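Side-chain contact in globin II, extracellular (Lumbricus terrestris, PDB 1X9F), which probably carries oxygen as a haem-binding globin subunit of the giant extracellular haemoglobin (erythrocruorin) of the earthworm, and here has carbon monoxide bound: residues Lys100-Asp103 and Asn104-Asp107. Numbering follows the deposited sequence.
Sequences KIPD and NYFD. With HEM (protoporphyrin IX containing Fe), chain O.
Ile101 CG2 meets the ring of Phe106, 3.5 Å from its CE1, and also touches Tyr105 CB. The same methyl carbon is 3.4 Å from haem CAC, on a vinyl group. Because CG2 stands anti to the backbone N (CG1 has chi1 -49°), the methyl branch reaches the aromatics while CD1 lies over one face of the porphyrin near its rim, 3.7 Å from the meso carbon CHD. Phe106 crosses the isoleucine at about a right angle and turns one ring face to the haem methyl CMC, which sits 3.8 Å above the ring plane, offset toward the rim. A CH-pi contact joins Pro102 to Tyr105: Pro102 CG lies 3.6 Å from the centroid of the Tyr105 ring and only 3° off its normal, so the proline covers the centre of that face. Tyr105 CG is anti to its carbonyl carbon (chi1 -68°), which turns the ring back toward the N-terminal end of the helix, so that one face meets Pro102. In globin terms this is the FG corner running into helix G, here the helix 103-121, and Ile101, Tyr105 and Phe106 all belong to the haem pocket. Backbone bonds fix the turn. Tyr105 N donates to O of Pro102, the N-cap residue, at 2.8 Å, spanning three residues; Asp107 N reaches Asp103 O at 2.8 Å, spanning four, the i to i+4 spacing of an alpha helix. Further out, Leu47 and Ser44 touch Tyr105, while Ile141 and Glu138 of helix 127-142 pack on Phe106.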
ATOM      1  N   LYS B 100      45.304  36.026 -23.991  1.00 46.61           N
ATOM      2  CA  LYS B 100      46.491  35.344 -24.495  1.00 47.88           C
ATOM      3  C   LYS B 100      46.513  33.927 -23.946  1.00 47.70           C
ATOM      4  O   LYS B 100      47.188  33.656 -22.944  1.00 50.78           O
ATOM      5  CB  LYS B 100      47.759  36.118 -24.110  1.00 49.05           C
ATOM      6  CG  LYS B 100      47.797  37.584 -24.612  1.00 52.59           C
ATOM      7  CD  LYS B 100      49.143  38.246 -24.275  1.00 59.43           C
ATOM      8  CE  LYS B 100      49.325  39.584 -24.996  1.00 57.61           C
ATOM      9  NZ  LYS B 100      48.429  40.660 -24.474  1.00 58.55           N
ATOM     10  N   ILE B 101      45.757  33.028 -24.574  1.00 44.25           N
ATOM     11  CA  ILE B 101      45.701  31.651 -24.088  1.00 39.74           C
ATOM     12  C   ILE B 101      46.447  30.727 -25.041  1.00 38.67           C
ATOM     13  O   ILE B 101      45.944  30.418 -26.123  1.00 39.74           O
ATOM     14  CB  ILE B 101      44.236  31.176 -23.879  1.00 39.63           C
ATOM     15  CG1 ILE B 101      43.442  32.204 -23.062  1.00 37.32           C
ATOM     16  CG2 ILE B 101      44.219  29.809 -23.199  1.00 32.48           C
ATOM     17  CD1 ILE B 101      41.941  31.954 -23.040  1.00 36.22           C
ATOM     18  N   PRO B 102      47.654  30.306 -24.661  1.00 36.03           N
ATOM     19  CA  PRO B 102      48.385  29.324 -25.464  1.00 36.28           C
ATOM     20  C   PRO B 102      47.688  27.951 -25.512  1.00 35.63           C
ATOM     21  O   PRO B 102      46.960  27.596 -24.581  1.00 33.93           O
ATOM     22  CB  PRO B 102      49.748  29.234 -24.758  1.00 34.85           C
ATOM     23  CG  PRO B 102      49.497  29.718 -23.374  1.00 33.35           C
ATOM     24  CD  PRO B 102      48.425  30.749 -23.484  1.00 33.00           C
ATOM     25  N   ASP B 103      47.908  27.198 -26.596  1.00 36.21           N
ATOM     26  CA  ASP B 103      47.330  25.853 -26.757  1.00 36.99           C
ATOM     27  C   ASP B 103      47.650  24.989 -25.550  1.00 36.03           C
ATOM     28  O   ASP B 103      46.823  24.194 -25.091  1.00 37.75           O
ATOM     29  CB  ASP B 103      47.892  25.140 -27.994  1.00 37.14           C
ATOM     30  CG  ASP B 103      47.684  25.911 -29.285  1.00 42.29           C
ATOM     31  OD1 ASP B 103      46.729  26.724 -29.384  1.00 43.75           O
ATOM     32  OD2 ASP B 103      48.439  25.748 -30.282  1.00 49.30           O
ATOM     33  N   ASN B 104      48.881  25.147 -25.078  1.00 35.76           N
ATOM     34  CA  ASN B 104      49.389  24.535 -23.869  1.00 34.38           C
ATOM     35  C   ASN B 104      48.350  24.535 -22.741  1.00 34.27           C
ATOM     36  O   ASN B 104      48.235  23.558 -21.987  1.00 31.55           O
ATOM     37  CB  ASN B 104      50.639  25.340 -23.510  1.00 36.15           C
ATOM     38  CG  ASN B 104      51.170  25.034 -22.148  1.00 39.52           C
ATOM     39  OD1 ASN B 104      51.359  23.875 -21.780  1.00 47.52           O
ATOM     40  ND2 ASN B 104      51.444  26.083 -21.382  1.00 46.07           N
ATOM     41  N   TYR B 105      47.576  25.622 -22.653  1.00 32.41           N
ATOM     42  CA  TYR B 105      46.554  25.746 -21.616  1.00 31.97           C
ATOM     43  C   TYR B 105      45.280  24.958 -21.900  1.00 32.06           C
ATOM     44  O   TYR B 105      44.818  24.217 -21.031  1.00 31.43           O
ATOM     45  CB  TYR B 105      46.197  27.201 -21.353  1.00 31.74           C
ATOM     46  CG  TYR B 105      47.283  28.024 -20.715  1.00 31.01           C
ATOM     47  CD1 TYR B 105      47.079  29.379 -20.490  1.00 29.13           C
ATOM     48  CD2 TYR B 105      48.510  27.466 -20.342  1.00 29.51           C
ATOM     49  CE1 TYR B 105      48.049  30.162 -19.909  1.00 30.76           C
ATOM     50  CE2 TYR B 105      49.497  28.247 -19.760  1.00 29.09           C
ATOM     51  CZ  TYR B 105      49.257  29.596 -19.549  1.00 32.95           C
ATOM     52  OH  TYR B 105      50.216  30.396 -18.975  1.00 33.56           O
ATOM     53  N   PHE B 106      44.701  25.126 -23.093  1.00 31.26           N
ATOM     54  CA  PHE B 106      43.551  24.304 -23.500  1.00 31.46           C
ATOM     55  C   PHE B 106      43.908  22.848 -23.342  1.00 32.06           C
ATOM     56  O   PHE B 106      43.055  22.014 -23.047  1.00 32.82           O
ATOM     57  CB  PHE B 106      43.151  24.550 -24.954  1.00 30.65           C
ATOM     58  CG  PHE B 106      42.471  25.848 -25.169  1.00 31.21           C
ATOM     59  CD1 PHE B 106      43.187  26.937 -25.631  1.00 29.56           C
ATOM     60  CD2 PHE B 106      41.118  25.997 -24.883  1.00 32.39           C
ATOM     61  CE1 PHE B 106      42.569  28.152 -25.826  1.00 29.23           C
ATOM     62  CE2 PHE B 106      40.491  27.212 -25.070  1.00 30.02           C
ATOM     63  CZ  PHE B 106      41.216  28.293 -25.544  1.00 29.59           C
ATOM     64  N   ASP B 107      45.190  22.558 -23.532  1.00 32.78           N
ATOM     65  CA  ASP B 107      45.694  21.207 -23.426  1.00 34.76           C
ATOM     66  C   ASP B 107      45.638  20.669 -21.995  1.00 32.76           C
ATOM     67  O   ASP B 107      45.188  19.543 -21.778  1.00 33.46           O
ATOM     68  CB  ASP B 107      47.114  21.128 -23.976  1.00 35.93           C
ATOM     69  CG  ASP B 107      47.540  19.708 -24.253  1.00 45.34           C
ATOM     70  OD1 ASP B 107      47.050  19.127 -25.245  1.00 55.67           O
ATOM     71  OD2 ASP B 107      48.356  19.089 -23.536  1.00 51.42           O
TER
HETATM   72  CHA HEM O 160      35.625  32.783 -19.320  1.00 20.41           C
HETATM   73  CHB HEM O 160      34.218  28.554 -21.318  1.00 20.04           C
HETATM   74  CHC HEM O 160      38.875  27.073 -21.526  1.00 17.94           C
HETATM   75  CHD HEM O 160      40.306  31.413 -19.750  1.00 16.55           C
HETATM   76  C1A HEM O 160      34.785  31.672 -19.794  1.00 19.81           C
HETATM   77  C2A HEM O 160      33.397  31.782 -19.753  1.00 21.33           C
HETATM   78  C3A HEM O 160      32.917  30.529 -20.338  1.00 21.79           C
HETATM   79  C4A HEM O 160      34.191  29.857 -20.667  1.00 19.47           C
HETATM   80  CMA HEM O 160      31.499  30.061 -20.549  1.00 18.23           C
HETATM   81  CAA HEM O 160      32.557  32.894 -19.179  1.00 24.08           C
HETATM   82  CBA HEM O 160      32.145  33.937 -20.198  1.00 28.75           C
HETATM   83  CGA HEM O 160      31.414  35.004 -19.417  1.00 32.66           C
HETATM   84  O1A HEM O 160      30.230  34.797 -19.066  1.00 38.78           O
HETATM   85  O2A HEM O 160      32.029  36.055 -19.140  1.00 34.26           O
HETATM   86  C1B HEM O 160      35.420  27.756 -21.544  1.00 17.96           C
HETATM   87  C2B HEM O 160      35.313  26.474 -22.037  1.00 17.59           C
HETATM   88  C3B HEM O 160      36.614  26.099 -22.093  1.00 20.01           C
HETATM   89  C4B HEM O 160      37.420  27.121 -21.644  1.00 20.00           C
HETATM   90  CMB HEM O 160      34.082  25.691 -22.417  1.00 16.72           C
HETATM   91  CAB HEM O 160      36.924  24.876 -22.523  1.00 18.44           C
HETATM   92  CBB HEM O 160      37.123  23.659 -22.990  1.00 23.72           C
HETATM   93  C1C HEM O 160      39.695  28.165 -20.987  1.00 18.46           C
HETATM   94  C2C HEM O 160      41.059  27.997 -20.849  1.00 15.34           C
HETATM   95  C3C HEM O 160      41.464  29.214 -20.355  1.00 19.91           C
HETATM   96  C4C HEM O 160      40.324  30.011 -20.222  1.00 15.91           C
HETATM   97  CMC HEM O 160      41.854  26.762 -21.199  1.00 22.11           C
HETATM   98  CAC HEM O 160      42.873  29.566 -20.032  1.00 22.34           C
HETATM   99  CBC HEM O 160      43.553  28.797 -19.168  1.00 21.57           C
HETATM  100  C1D HEM O 160      39.097  32.219 -19.475  1.00 18.96           C
HETATM  101  C2D HEM O 160      39.181  33.474 -18.874  1.00 18.02           C
HETATM  102  C3D HEM O 160      37.881  33.897 -18.727  1.00 17.18           C
HETATM  103  C4D HEM O 160      37.093  32.785 -19.293  1.00 18.55           C
HETATM  104  CMD HEM O 160      40.436  34.213 -18.474  1.00 20.43           C
HETATM  105  CAD HEM O 160      37.377  35.199 -18.158  1.00 19.72           C
HETATM  106  CBD HEM O 160      37.492  35.223 -16.644  1.00 24.88           C
HETATM  107  CGD HEM O 160      36.911  36.535 -16.183  1.00 24.92           C
HETATM  108  O1D HEM O 160      35.701  36.776 -16.386  1.00 29.13           O
HETATM  109  O2D HEM O 160      37.669  37.345 -15.616  1.00 32.81           O
HETATM  110  NA  HEM O 160      35.316  30.553 -20.382  1.00 19.43           N
HETATM  111  NB  HEM O 160      36.678  28.197 -21.294  1.00 14.12           N
HETATM  112  NC  HEM O 160      39.197  29.384 -20.645  1.00 16.89           N
HETATM  113  ND  HEM O 160      37.846  31.758 -19.735  1.00 18.51           N
HETATM  114 FE   HEM O 160      37.264  30.006 -20.581  1.00 24.19          FE